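Local coordinates for rhamnosidase B (PDB 2OKX), which releases terminal alpha-L-rhamnose from glycosides by hydrolysis, as a family 78, probably inverting, glycoside hydrolase, at residues P217-A222 with Y392-V397; L260-G265 with S314-D319; S671-M676 with D730-T735; E692-H697 with D750-D755. All blocks are in the same frame, centred on the assembly; numbering follows the deposited sequence.

Overall arrangement
The four contacts form two touching pairs in different domains. Interactions 1 and 2, centres about 9 Å apart, share one antiparallel sheet in which strands 219-223 and 314-320 are neighbours; interaction 2 is nested within the loop that interaction 1 closes. Their side chains meet where Asn396 ND2 lies 2.8 Å from His315 ND1. Interactions 3 and 4, centres about 12 Å apart, fall in the six-hairpin glycosidase domain, which carries catalysis in this family; their segments alternate along the chain, and Leu673 CD1 packs 3.7 Å from Ile694 CD1. Between the pairs, centres are about 40 to 54 Å apart. A glycerol, probably from the crystallisation liquor, sits at interaction 2.

Interaction 1 of 4, residues P217-A222 with Y392-V397; sequences PKYAAA and YTEENV
Tyr219 and Tyr392 meet tip to tip through their hydroxyls, Tyr219 OH donating to Tyr392 OH at 2.6 Å. Tyr392 OH donates in turn to Glu394 OE2, 2.7 Å away, which it meets on the anti side of the carboxylate and somewhat out of its plane. Two phenols and an acid thus form a directed chain ending on a carboxylate which, if ionised, would probably polarise both O-H groups. Each hydroxyl lies at the edge of the other ring, near its plane. Glu394 crosses Tyr219 at about a right angle, its CG 3.7 Å from Tyr219 CE1 and its carboxylate turned 67° from that ring. Beside the hydroxyl pair, Ala221 CB rests 3.8 Å from Tyr392 CE1.

Behind these side chains, Ala222 and Thr393 form an antiparallel hydrogen-bonded pair, with Ala222 N 2.9 Å from Thr393 O and the return bond, Thr393 N to Ala222 O, longer at 3.3 Å. Strand 392-393 thereby becomes an outermost strand of a five-stranded antiparallel sheet at the D2 domain, while strand 219-223 bonds on its other edge to strand 314-320.

After Thr393 direct pairing gives way to water 1, which accepts from Ala220 N and lies 2.8 Å from Glu394 O, to which it probably donates. Thr393 OG1 closes an ST turn by accepting from Glu395 N. Further on, Asn396 sets CB 3.6 Å from Ala220 O; its ND2 is bonded to His315 ND1, and its OD1 takes Gly399 N as the N-cap of helix 397-402.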
loop_
_atom_site.group_PDB
_atom_site.type_symbol
_atom_site.label_atom_id
_atom_site.label_comp_id
_atom_site.label_asym_id
_atom_site.label_seq_id
_atom_site.Cartn_x
_atom_site.Cartn_y
_atom_site.Cartn_z
ATOM N N PRO A 217 16.969 -19.237 -12.848
ATOM C CA PRO A 217 17.275 -20.607 -12.414
ATOM C C PRO A 217 16.488 -21.610 -13.257
ATOM O O PRO A 217 15.397 -21.295 -13.737
ATOM C CB PRO A 217 16.821 -20.619 -10.954
ATOM C CG PRO A 217 16.910 -19.163 -10.538
ATOM C CD PRO A 217 16.363 -18.461 -11.753
ATOM N N LYS A 218 17.031 -22.813 -13.428
ATOM C CA LYS A 218 16.356 -23.850 -14.208
ATOM C C LYS A 218 14.933 -24.029 -13.687
ATOM O O LYS A 218 13.987 -24.191 -14.459
ATOM C CB LYS A 218 17.097 -25.189 -14.082
ATOM C CG LYS A 218 18.592 -25.164 -14.407
ATOM C CD LYS A 218 18.864 -24.900 -15.881
ATOM C CE LYS A 218 20.317 -25.202 -16.237
ATOM N NZ LYS A 218 21.292 -24.412 -15.425
ATOM N N TYR A 219 14.795 -23.992 -12.364
ATOM C CA TYR A 219 13.505 -24.160 -11.703
ATOM C C TYR A 219 13.249 -22.994 -10.741
ATOM O O TYR A 219 14.088 -22.687 -9.904
ATOM C CB TYR A 219 13.499 -25.490 -10.926
ATOM C CG TYR A 219 12.258 -25.735 -10.095
ATOM C CD1 TYR A 219 11.040 -26.054 -10.698
ATOM C CD2 TYR A 219 12.292 -25.612 -8.707
ATOM C CE1 TYR A 219 9.888 -26.237 -9.938
ATOM C CE2 TYR A 219 11.146 -25.793 -7.940
ATOM C CZ TYR A 219 9.950 -26.101 -8.562
ATOM O OH TYR A 219 8.811 -26.251 -7.813
ATOM N N ALA A 220 12.099 -22.341 -10.879
ATOM C CA ALA A 220 11.724 -21.229 -9.999
ATOM C C ALA A 220 10.212 -21.266 -9.848
ATOM O O ALA A 220 9.481 -21.188 -10.833
ATOM C CB ALA A 220 12.166 -19.894 -10.596
ATOM N N ALA A 221 9.739 -21.385 -8.614
ATOM C CA ALA A 221 8.309 -21.468 -8.383
ATOM C C ALA A 221 7.823 -20.572 -7.257
ATOM O O ALA A 221 8.543 -20.314 -6.292
ATOM C CB ALA A 221 7.919 -22.922 -8.094
ATOM N N ALA A 222 6.590 -20.100 -7.406
ATOM C CA ALA A 222 5.957 -19.253 -6.410
ATOM C C ALA A 222 4.841 -20.098 -5.801
ATOM O O ALA A 222 3.967 -20.604 -6.517
ATOM C CB ALA A 222 5.389 -17.992 -7.068
ATOM N N TYR A 392 0.068 -22.792 -7.130
ATOM C CA TYR A 392 1.428 -23.090 -7.559
ATOM C C TYR A 392 1.717 -22.681 -8.998
ATOM O O TYR A 392 0.876 -22.858 -9.881
ATOM C CB TYR A 392 1.663 -24.597 -7.416
ATOM C CG TYR A 392 2.993 -25.088 -7.927
ATOM C CD1 TYR A 392 4.107 -25.131 -7.092
ATOM C CD2 TYR A 392 3.139 -25.522 -9.247
ATOM C CE1 TYR A 392 5.332 -25.598 -7.553
ATOM C CE2 TYR A 392 4.364 -25.988 -9.720
ATOM C CZ TYR A 392 5.453 -26.024 -8.867
ATOM O OH TYR A 392 6.663 -26.496 -9.314
ATOM N N THR A 393 2.911 -22.142 -9.235
ATOM C CA THR A 393 3.311 -21.758 -10.586
ATOM C C THR A 393 4.824 -21.723 -10.764
ATOM O O THR A 393 5.560 -21.315 -9.866
ATOM C CB THR A 393 2.742 -20.376 -11.008
ATOM O OG1 THR A 393 3.042 -20.152 -12.395
ATOM C CG2 THR A 393 3.365 -19.246 -10.176
ATOM N N GLU A 394 5.280 -22.171 -11.930
ATOM C CA GLU A 394 6.699 -22.180 -12.255
ATOM C C GLU A 394 7.045 -20.979 -13.141
ATOM O O GLU A 394 8.161 -20.853 -13.635
ATOM C CB GLU A 394 7.073 -23.502 -12.941
ATOM C CG GLU A 394 7.274 -24.640 -11.940
ATOM C CD GLU A 394 7.308 -26.019 -12.582
ATOM O OE1 GLU A 394 7.823 -26.149 -13.710
ATOM O OE2 GLU A 394 6.827 -26.978 -11.940
ATOM N N GLU A 395 6.065 -20.104 -13.342
ATOM C CA GLU A 395 6.264 -18.887 -14.126
ATOM C C GLU A 395 6.441 -17.837 -13.033
ATOM O O GLU A 395 5.504 -17.134 -12.666
ATOM C CB GLU A 395 5.026 -18.625 -14.981
ATOM C CG GLU A 395 4.705 -19.803 -15.906
ATOM C CD GLU A 395 3.473 -19.584 -16.751
ATOM O OE1 GLU A 395 2.347 -19.647 -16.205
ATOM O OE2 GLU A 395 3.633 -19.340 -17.967
ATOM N N ASN A 396 7.665 -17.763 -12.518
ATOM C CA ASN A 396 8.008 -16.894 -11.401
ATOM C C ASN A 396 8.994 -15.771 -11.724
ATOM O O ASN A 396 10.213 -15.938 -11.624
ATOM C CB ASN A 396 8.551 -17.788 -10.277
ATOM C CG ASN A 396 8.947 -17.015 -9.043
ATOM O OD1 ASN A 396 8.622 -15.834 -8.895
ATOM N ND2 ASN A 396 9.647 -17.686 -8.134
ATOM N N VAL A 397 8.449 -14.614 -12.082
ATOM C CA VAL A 397 9.273 -13.468 -12.433
ATOM C C VAL A 397 10.128 -12.968 -11.274
ATOM O O VAL A 397 11.298 -12.658 -11.460
ATOM C CB VAL A 397 8.408 -12.308 -12.964
ATOM C CG1 VAL A 397 9.291 -11.095 -13.281
ATOM C CG2 VAL A 397 7.663 -12.760 -14.222
HETATM O O HOH W 1 10.432 -22.428 -13.384
#

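Interaction 2 of 4, residues L260-G265 with S314-D319; sequences LGFPTG and SHFAID. With GOL (glycerol), chain G.
His315 reaches across to the turn that follows strand 256-262. Its CB packs on the Pro263 ring, 3.6 Å from CD and equally near CG, the two side chains crossing at about a right angle. Farther out, His315 CD2 lies 4.0 Å from Thr264 CG2. The ring nitrogens are held beyond the two segments, by Asn396 and Asp483.

Strands 256-262 and 314-320 are neighbours in the five-stranded antiparallel sheet of the D2 domain, joined here by the hydrogen-bonded pair Gly261 and Ala317. Gly261 N reaches Ala317 O at 2.7 Å, and Ala317 N returns a bond to Gly261 O.

Phe262 and Phe316 lie side by side, pointing the same way. Their planes are near parallel (22°) but strongly offset, with centroids 5.5 Å apart; Phe262 CE1 comes 3.7 Å from Phe316 CD2. An alanine in place of Phe262 would probably open a gap beside Phe316 and the glycerol, leaving that ring freer to turn.

Beyond the pairing, a type I turn runs from Phe262 to Gly265. Water 2 accepts from Thr264 N and donates to Gly265 O and to His315 O, the latter at 2.7 Å. Glycerol O3 donates to Gly265 O at 2.7 Å, while O1 and O2 bond weakly to His315 O. The carbonyls of Gly265, in the turn, and His315, near the start of its strand, thus meet small hydroxyl donors, whereas the phenylalanine pair is an apolar contact.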
loop_
_atom_site.group_PDB
_atom_site.type_symbol
_atom_site.label_atom_id
_atom_site.label_comp_id
_atom_site.label_asym_id
_atom_site.label_seq_id
_atom_site.Cartn_x
_atom_site.Cartn_y
_atom_site.Cartn_z
ATOM N N LEU A 260 20.044 -25.111 -4.098
ATOM C CA LEU A 260 18.674 -24.823 -3.699
ATOM C C LEU A 260 18.655 -23.339 -3.383
ATOM O O LEU A 260 19.498 -22.855 -2.626
ATOM C CB LEU A 260 18.281 -25.615 -2.450
ATOM C CG LEU A 260 18.392 -27.140 -2.511
ATOM C CD1 LEU A 260 17.910 -27.723 -1.185
ATOM C CD2 LEU A 260 17.561 -27.686 -3.671
ATOM N N GLY A 261 17.706 -22.621 -3.973
ATOM C CA GLY A 261 17.610 -21.193 -3.738
ATOM C C GLY A 261 16.314 -20.791 -3.069
ATOM O O GLY A 261 15.246 -21.319 -3.379
ATOM N N PHE A 262 16.413 -19.848 -2.141
ATOM C CA PHE A 262 15.252 -19.352 -1.420
ATOM C C PHE A 262 15.272 -17.829 -1.486
ATOM O O PHE A 262 15.816 -17.160 -0.605
ATOM C CB PHE A 262 15.298 -19.843 0.027
ATOM C CG PHE A 262 15.136 -21.333 0.154
ATOM C CD1 PHE A 262 13.870 -21.909 0.155
ATOM C CD2 PHE A 262 16.249 -22.163 0.215
ATOM C CE1 PHE A 262 13.712 -23.299 0.213
ATOM C CE2 PHE A 262 16.106 -23.553 0.271
ATOM C CZ PHE A 262 14.834 -24.119 0.270
ATOM N N PRO A 263 14.683 -17.265 -2.554
ATOM C CA PRO A 263 14.613 -15.820 -2.782
ATOM C C PRO A 263 14.156 -15.046 -1.553
ATOM O O PRO A 263 14.643 -13.947 -1.287
ATOM C CB PRO A 263 13.616 -15.704 -3.931
ATOM C CG PRO A 263 13.863 -16.960 -4.701
ATOM C CD PRO A 263 13.943 -17.990 -3.602
ATOM N N THR A 264 13.219 -15.626 -0.811
ATOM C CA THR A 264 12.691 -14.980 0.380
ATOM C C THR A 264 13.053 -15.711 1.668
ATOM O O THR A 264 12.465 -15.459 2.719
ATOM C CB THR A 264 11.156 -14.820 0.277
ATOM O OG1 THR A 264 10.551 -16.071 -0.076
ATOM C CG2 THR A 264 10.814 -13.798 -0.786
ATOM N N GLY A 265 14.026 -16.615 1.574
ATOM C CA GLY A 265 14.482 -17.359 2.740
ATOM C C GLY A 265 13.676 -18.592 3.104
ATOM O O GLY A 265 12.661 -18.897 2.475
ATOM N N SER A 314 5.572 -17.512 -1.476
ATOM C CA SER A 314 6.790 -18.051 -0.877
ATOM C C SER A 314 7.535 -18.545 -2.116
ATOM O O SER A 314 6.905 -19.012 -3.067
ATOM C CB SER A 314 6.465 -19.213 0.067
ATOM O OG SER A 314 5.715 -18.757 1.187
ATOM N N HIS A 315 8.858 -18.431 -2.123
ATOM C CA HIS A 315 9.639 -18.817 -3.292
ATOM C C HIS A 315 10.607 -19.971 -3.100
ATOM O O HIS A 315 11.247 -20.096 -2.060
ATOM C CB HIS A 315 10.385 -17.587 -3.809
ATOM C CG HIS A 315 9.474 -16.528 -4.343
ATOM N ND1 HIS A 315 9.092 -16.476 -5.665
ATOM C CD2 HIS A 315 8.796 -15.538 -3.716
ATOM C CE1 HIS A 315 8.214 -15.503 -5.830
ATOM N NE2 HIS A 315 8.016 -14.919 -4.662
ATOM N N PHE A 316 10.714 -20.800 -4.136
ATOM C CA PHE A 316 11.588 -21.970 -4.135
ATOM C C PHE A 316 12.231 -22.094 -5.516
ATOM O O PHE A 316 11.536 -22.054 -6.531
ATOM C CB PHE A 316 10.758 -23.225 -3.852
ATOM C CG PHE A 316 11.574 -24.481 -3.712
ATOM C CD1 PHE A 316 11.036 -25.713 -4.067
ATOM C CD2 PHE A 316 12.865 -24.438 -3.196
ATOM C CE1 PHE A 316 11.772 -26.888 -3.905
ATOM C CE2 PHE A 316 13.608 -25.605 -3.031
ATOM C CZ PHE A 316 13.058 -26.831 -3.386
ATOM N N ALA A 317 13.551 -22.241 -5.560
ATOM C CA ALA A 317 14.242 -22.370 -6.837
ATOM C C ALA A 317 15.351 -23.406 -6.761
ATOM O O ALA A 317 15.881 -23.685 -5.689
ATOM C CB ALA A 317 14.824 -21.022 -7.269
ATOM N N ILE A 318 15.699 -23.970 -7.912
ATOM C CA ILE A 318 16.751 -24.970 -7.986
ATOM C C ILE A 318 17.514 -24.807 -9.294
ATOM O O ILE A 318 16.918 -24.541 -10.337
ATOM C CB ILE A 318 16.178 -26.404 -7.953
ATOM C CG1 ILE A 318 15.317 -26.603 -6.703
ATOM C CG2 ILE A 318 17.320 -27.412 -7.966
ATOM C CD1 ILE A 318 14.626 -27.959 -6.647
ATOM N N ASP A 319 18.829 -24.961 -9.235
ATOM C CA ASP A 319 19.649 -24.859 -10.435
ATOM C C ASP A 319 20.833 -25.811 -10.333
ATOM O O ASP A 319 21.304 -26.116 -9.238
ATOM C CB ASP A 319 20.147 -23.426 -10.637
ATOM C CG ASP A 319 20.780 -23.219 -11.999
ATOM O OD1 ASP A 319 22.025 -23.264 -12.096
ATOM O OD2 ASP A 319 20.027 -23.022 -12.977
HETATM C C1 GOL G . 9.783 -22.685 0.178
HETATM O O1 GOL G . 9.814 -22.419 -1.102
HETATM C C2 GOL G . 10.296 -21.477 0.959
HETATM O O2 GOL G . 9.481 -20.331 0.683
HETATM C C3 GOL G . 10.263 -21.787 2.448
HETATM O O3 GOL G . 10.739 -20.655 3.163
HETATM O O HOH W 2 12.290 -18.289 -0.411
#

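Interaction 3 of 4, residues S671-M676 with D730-T735; sequences SGLLNM and DLLAET
Leu673 and Thr735 make the tightest apolar approach here: Leu673 CD2 is 3.4 Å from Thr735 CG2, closer than usual van der Waals contact. With CG2 anti to the backbone N, the threonine turns its methyl to the loop, where it also lies 3.1 Å from Ser671 O. A looser apolar pair, Leu673 CD2 with Leu732 CD2 at 4.1 Å, adds to the patch, and Leu732 also touches Leu702 and Val703 on helix 696-715.

The backbone at Gly672 calls for glycine: with phi at 82° a CB would be jammed against the preceding carbonyl, and it would also point at Thr735 OG1.

No hydrogen bond crosses between the segments; the polar groups are met elsewhere. Thr735 OG1 donates to Leu731 O at 2.8 Å, joining Thr735 N on that oxygen from the opposite face of its carbonyl plane. Within the loop, Ser671 OG accepts from Leu673 N in an ST turn, and is bonded to Asp669.

Within the helical glycosidase domain, helix 723-739 therefore presents a threonine methyl to the loop, its hydroxyl donating to Leu731 O of its own helix, and adhesion between 671-676 and 730-735 rests on van der Waals contact.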
loop_
_atom_site.group_PDB
_atom_site.type_symbol
_atom_site.label_atom_id
_atom_site.label_comp_id
_atom_site.label_asym_id
_atom_site.label_seq_id
_atom_site.Cartn_x
_atom_site.Cartn_y
_atom_site.Cartn_z
ATOM N N SER A 671 -5.891 0.706 38.210
ATOM C CA SER A 671 -4.787 1.657 38.227
ATOM C C SER A 671 -5.228 3.013 37.685
ATOM O O SER A 671 -4.587 4.029 37.940
ATOM C CB SER A 671 -3.630 1.129 37.377
ATOM O OG SER A 671 -4.015 1.038 36.015
ATOM N N GLY A 672 -6.328 3.018 36.938
ATOM C CA GLY A 672 -6.826 4.252 36.357
ATOM C C GLY A 672 -6.076 4.574 35.076
ATOM O O GLY A 672 -6.075 5.713 34.610
ATOM N N LEU A 673 -5.432 3.557 34.510
ATOM C CA LEU A 673 -4.663 3.708 33.280
ATOM C C LEU A 673 -5.163 2.751 32.206
ATOM O O LEU A 673 -5.757 1.712 32.508
ATOM C CB LEU A 673 -3.178 3.435 33.545
ATOM C CG LEU A 673 -2.469 4.358 34.542
ATOM C CD1 LEU A 673 -1.092 3.805 34.869
ATOM C CD2 LEU A 673 -2.365 5.761 33.958
ATOM N N LEU A 674 -4.919 3.104 30.948
ATOM C CA LEU A 674 -5.336 2.265 29.833
ATOM C C LEU A 674 -4.482 1.002 29.819
ATOM O O LEU A 674 -3.265 1.069 29.647
ATOM C CB LEU A 674 -5.170 3.018 28.509
ATOM C CG LEU A 674 -5.603 2.262 27.250
ATOM C CD1 LEU A 674 -7.089 1.967 27.322
ATOM C CD2 LEU A 674 -5.277 3.092 26.009
ATOM N N ASN A 675 -5.122 -0.147 30.010
ATOM C CA ASN A 675 -4.411 -1.420 30.012
ATOM C C ASN A 675 -5.019 -2.297 28.927
ATOM O O ASN A 675 -6.202 -2.630 28.986
ATOM C CB ASN A 675 -4.559 -2.110 31.371
ATOM C CG ASN A 675 -3.545 -3.219 31.571
ATOM O OD1 ASN A 675 -3.210 -3.942 30.633
ATOM N ND2 ASN A 675 -3.058 -3.364 32.800
ATOM N N MET A 676 -4.215 -2.679 27.939
ATOM C CA MET A 676 -4.736 -3.495 26.849
ATOM C C MET A 676 -3.812 -4.588 26.342
ATOM O O MET A 676 -2.591 -4.462 26.377
ATOM C CB MET A 676 -5.113 -2.603 25.666
ATOM C CG MET A 676 -6.203 -1.602 25.954
ATOM S SD MET A 676 -6.501 -0.575 24.521
ATOM C CE MET A 676 -7.689 -1.565 23.638
ATOM N N ASP A 730 -9.018 14.344 32.523
ATOM C CA ASP A 730 -8.322 14.924 33.668
ATOM C C ASP A 730 -7.851 13.825 34.611
ATOM O O ASP A 730 -6.700 13.821 35.049
ATOM C CB ASP A 730 -9.245 15.885 34.421
ATOM C CG ASP A 730 -9.499 17.168 33.656
ATOM O OD1 ASP A 730 -10.000 17.094 32.516
ATOM O OD2 ASP A 730 -9.197 18.253 34.196
ATOM N N LEU A 731 -8.751 12.898 34.922
ATOM C CA LEU A 731 -8.432 11.789 35.810
ATOM C C LEU A 731 -7.283 10.973 35.235
ATOM O O LEU A 731 -6.356 10.594 35.954
ATOM C CB LEU A 731 -9.656 10.886 35.995
ATOM C CG LEU A 731 -10.881 11.506 36.672
ATOM C CD1 LEU A 731 -12.012 10.492 36.708
ATOM C CD2 LEU A 731 -10.522 11.956 38.081
ATOM N N LEU A 732 -7.349 10.713 33.932
ATOM C CA LEU A 732 -6.315 9.938 33.262
ATOM C C LEU A 732 -4.986 10.688 33.296
ATOM O O LEU A 732 -3.958 10.126 33.667
ATOM C CB LEU A 732 -6.717 9.663 31.809
ATOM C CG LEU A 732 -6.299 8.312 31.213
ATOM C CD1 LEU A 732 -6.454 8.361 29.697
ATOM C CD2 LEU A 732 -4.863 7.982 31.585
ATOM N N ALA A 733 -5.013 11.961 32.911
ATOM C CA ALA A 733 -3.804 12.781 32.903
ATOM C C ALA A 733 -3.131 12.801 34.274
ATOM O O ALA A 733 -1.908 12.694 34.378
ATOM C CB ALA A 733 -4.142 14.207 32.464
ATOM N N GLU A 734 -3.933 12.940 35.324
ATOM C CA GLU A 734 -3.405 12.976 36.684
ATOM C C GLU A 734 -2.772 11.637 37.063
ATOM O O GLU A 734 -1.677 11.592 37.627
ATOM C CB GLU A 734 -4.524 13.319 37.671
ATOM C CG GLU A 734 -4.041 13.544 39.095
ATOM C CD GLU A 734 -5.180 13.824 40.060
ATOM O OE1 GLU A 734 -4.902 14.077 41.252
ATOM O OE2 GLU A 734 -6.351 13.789 39.625
ATOM N N THR A 735 -3.465 10.548 36.748
ATOM C CA THR A 735 -2.964 9.213 37.048
ATOM C C THR A 735 -1.647 8.992 36.315
ATOM O O THR A 735 -0.701 8.426 36.868
ATOM C CB THR A 735 -3.970 8.130 36.610
ATOM O OG1 THR A 735 -5.230 8.359 37.253
ATOM C CG2 THR A 735 -3.462 6.746 36.988
#

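Interaction 4 of 4, residues E692-H697 with D750-D755; sequences EGIVTH and DCIHAD
Ile694 and Ile752 form an antiparallel hydrogen-bonded pair, Ile752 N meeting Ile694 O at 2.8 Å and Ile694 N meeting Ile752 O at 3.1 Å. Val695 and Cys751 follow as a non-hydrogen-bonded pair, and Thr696 N then bonds to Asp750 O at 2.9 Å. That same oxygen accepts a hydrogen bond from water 3, which in turn accepts from His697 N.

The two isoleucines lie side by side on one face, pointing the same way, with CB atoms of Ile694 and Ile752 3.9 Å apart. At the other end Glu692 comes over to the turn, its chain extended beyond CG (chi2 -179°). Its OE2 accepts from His753 ND1 at 2.7 Å and from Ala754 N at 2.9 Å, a His-carboxylate bond plus a backbone bond; OE2 is modelled too near His753 CB, so its exact place is doubtful. Carboxylate and imidazole planes stand 70° apart, with OE2 at the ring edge. An alanine in place of Glu692 would probably leave His753 ND1 and Ala754 N without their common acceptor and the imidazole less firmly oriented.

Thr696 OG1 bonds to Ile749 O, while the Asp750 carboxylate takes Ser763, Thr766 and Asp688 N. Within the six-hairpin glycosidase domain, strand 694-695 is an outer strand of a small three-stranded sheet, with 747-752 in the middle and 741-742 beyond, and it runs straight into helix 696-715, for which Val695 is the N-cap residue.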
loop_
_atom_site.group_PDB
_atom_site.type_symbol
_atom_site.label_atom_id
_atom_site.label_comp_id
_atom_site.label_asym_id
_atom_site.label_seq_id
_atom_site.Cartn_x
_atom_site.Cartn_y
_atom_site.Cartn_z
ATOM N N GLU A 692 1.602 -6.175 25.883
ATOM C CA GLU A 692 1.211 -6.463 27.258
ATOM C C GLU A 692 0.171 -5.569 27.916
ATOM O O GLU A 692 -1.019 -5.682 27.636
ATOM C CB GLU A 692 2.456 -6.499 28.149
ATOM C CG GLU A 692 3.418 -7.630 27.828
ATOM C CD GLU A 692 4.624 -7.637 28.745
ATOM O OE1 GLU A 692 5.498 -8.515 28.582
ATOM O OE2 GLU A 692 4.694 -6.758 29.628
ATOM N N GLY A 693 0.622 -4.683 28.799
ATOM C CA GLY A 693 -0.316 -3.842 29.517
ATOM C C GLY A 693 -0.403 -2.349 29.282
ATOM O O GLY A 693 -0.991 -1.900 28.301
ATOM N N ILE A 694 0.174 -1.582 30.202
ATOM C CA ILE A 694 0.131 -0.124 30.155
ATOM C C ILE A 694 1.254 0.544 29.367
ATOM O O ILE A 694 2.367 0.707 29.867
ATOM C CB ILE A 694 0.134 0.462 31.587
ATOM C CG1 ILE A 694 -0.949 -0.216 32.427
ATOM C CG2 ILE A 694 -0.120 1.960 31.542
ATOM C CD1 ILE A 694 -0.954 0.213 33.881
ATOM N N VAL A 695 0.950 0.938 28.134
ATOM C CA VAL A 695 1.930 1.611 27.290
ATOM C C VAL A 695 1.661 3.112 27.400
ATOM O O VAL A 695 0.573 3.587 27.073
ATOM C CB VAL A 695 1.811 1.150 25.824
ATOM C CG1 VAL A 695 2.874 1.831 24.974
ATOM C CG2 VAL A 695 1.963 -0.368 25.751
ATOM N N THR A 696 2.662 3.851 27.860
ATOM C CA THR A 696 2.522 5.285 28.073
ATOM C C THR A 696 2.058 6.125 26.885
ATOM O O THR A 696 1.088 6.872 27.007
ATOM C CB THR A 696 3.833 5.886 28.628
ATOM O OG1 THR A 696 4.241 5.151 29.790
ATOM C CG2 THR A 696 3.628 7.345 29.029
ATOM N N HIS A 697 2.719 6.005 25.735
ATOM C CA HIS A 697 2.317 6.830 24.597
ATOM C C HIS A 697 0.830 6.782 24.235
ATOM O O HIS A 697 0.230 7.829 23.991
ATOM C CB HIS A 697 3.196 6.553 23.361
ATOM C CG HIS A 697 3.131 5.148 22.845
ATOM N ND1 HIS A 697 1.956 4.553 22.441
ATOM C CD2 HIS A 697 4.110 4.244 22.610
ATOM C CE1 HIS A 697 2.214 3.343 21.978
ATOM N NE2 HIS A 697 3.514 3.131 22.069
ATOM N N ASP A 750 8.431 4.266 29.384
ATOM C CA ASP A 750 7.745 3.746 28.210
ATOM C C ASP A 750 6.493 2.951 28.540
ATOM O O ASP A 750 5.487 3.057 27.835
ATOM C CB ASP A 750 8.690 2.883 27.373
ATOM C CG ASP A 750 9.403 3.677 26.297
ATOM O OD1 ASP A 750 9.194 4.908 26.224
ATOM O OD2 ASP A 750 10.171 3.069 25.522
ATOM N N CYS A 751 6.540 2.161 29.610
ATOM C CA CYS A 751 5.378 1.358 29.967
ATOM C C CYS A 751 5.488 0.644 31.307
ATOM O O CYS A 751 6.481 0.761 32.029
ATOM C CB CYS A 751 5.142 0.293 28.898
ATOM S SG CYS A 751 6.381 -1.040 28.948
ATOM N N ILE A 752 4.429 -0.096 31.610
ATOM C CA ILE A 752 4.328 -0.924 32.802
ATOM C C ILE A 752 3.899 -2.270 32.230
ATOM O O ILE A 752 2.808 -2.399 31.671
ATOM C CB ILE A 752 3.242 -0.429 33.784
ATOM C CG1 ILE A 752 3.666 0.897 34.415
ATOM C CG2 ILE A 752 3.013 -1.476 34.872
ATOM C CD1 ILE A 752 2.676 1.434 35.435
ATOM N N HIS A 753 4.773 -3.260 32.352
ATOM C CA HIS A 753 4.501 -4.590 31.830
ATOM C C HIS A 753 3.331 -5.288 32.512
ATOM O O HIS A 753 2.838 -4.838 33.545
ATOM C CB HIS A 753 5.768 -5.435 31.932
ATOM C CG HIS A 753 6.874 -4.952 31.047
ATOM N ND1 HIS A 753 6.935 -5.249 29.702
ATOM C CD2 HIS A 753 7.938 -4.155 31.305
ATOM C CE1 HIS A 753 7.989 -4.656 29.170
ATOM N NE2 HIS A 753 8.614 -3.984 30.121
ATOM N N ALA A 754 2.890 -6.390 31.915
ATOM C CA ALA A 754 1.774 -7.162 32.437
ATOM C C ALA A 754 1.993 -7.613 33.879
ATOM O O ALA A 754 1.064 -7.595 34.684
ATOM C CB ALA A 754 1.520 -8.371 31.542
ATOM N N ASP A 755 3.219 -8.014 34.203
ATOM C CA ASP A 755 3.533 -8.471 35.552
ATOM C C ASP A 755 3.739 -7.310 36.516
ATOM O O ASP A 755 4.190 -7.503 37.647
ATOM C CB ASP A 755 4.780 -9.364 35.539
ATOM C CG ASP A 755 6.001 -8.661 34.978
ATOM O OD1 ASP A 755 7.089 -9.279 34.971
ATOM O OD2 ASP A 755 5.875 -7.496 34.542
HETATM O O HOH W 3 5.199 4.731 25.589
#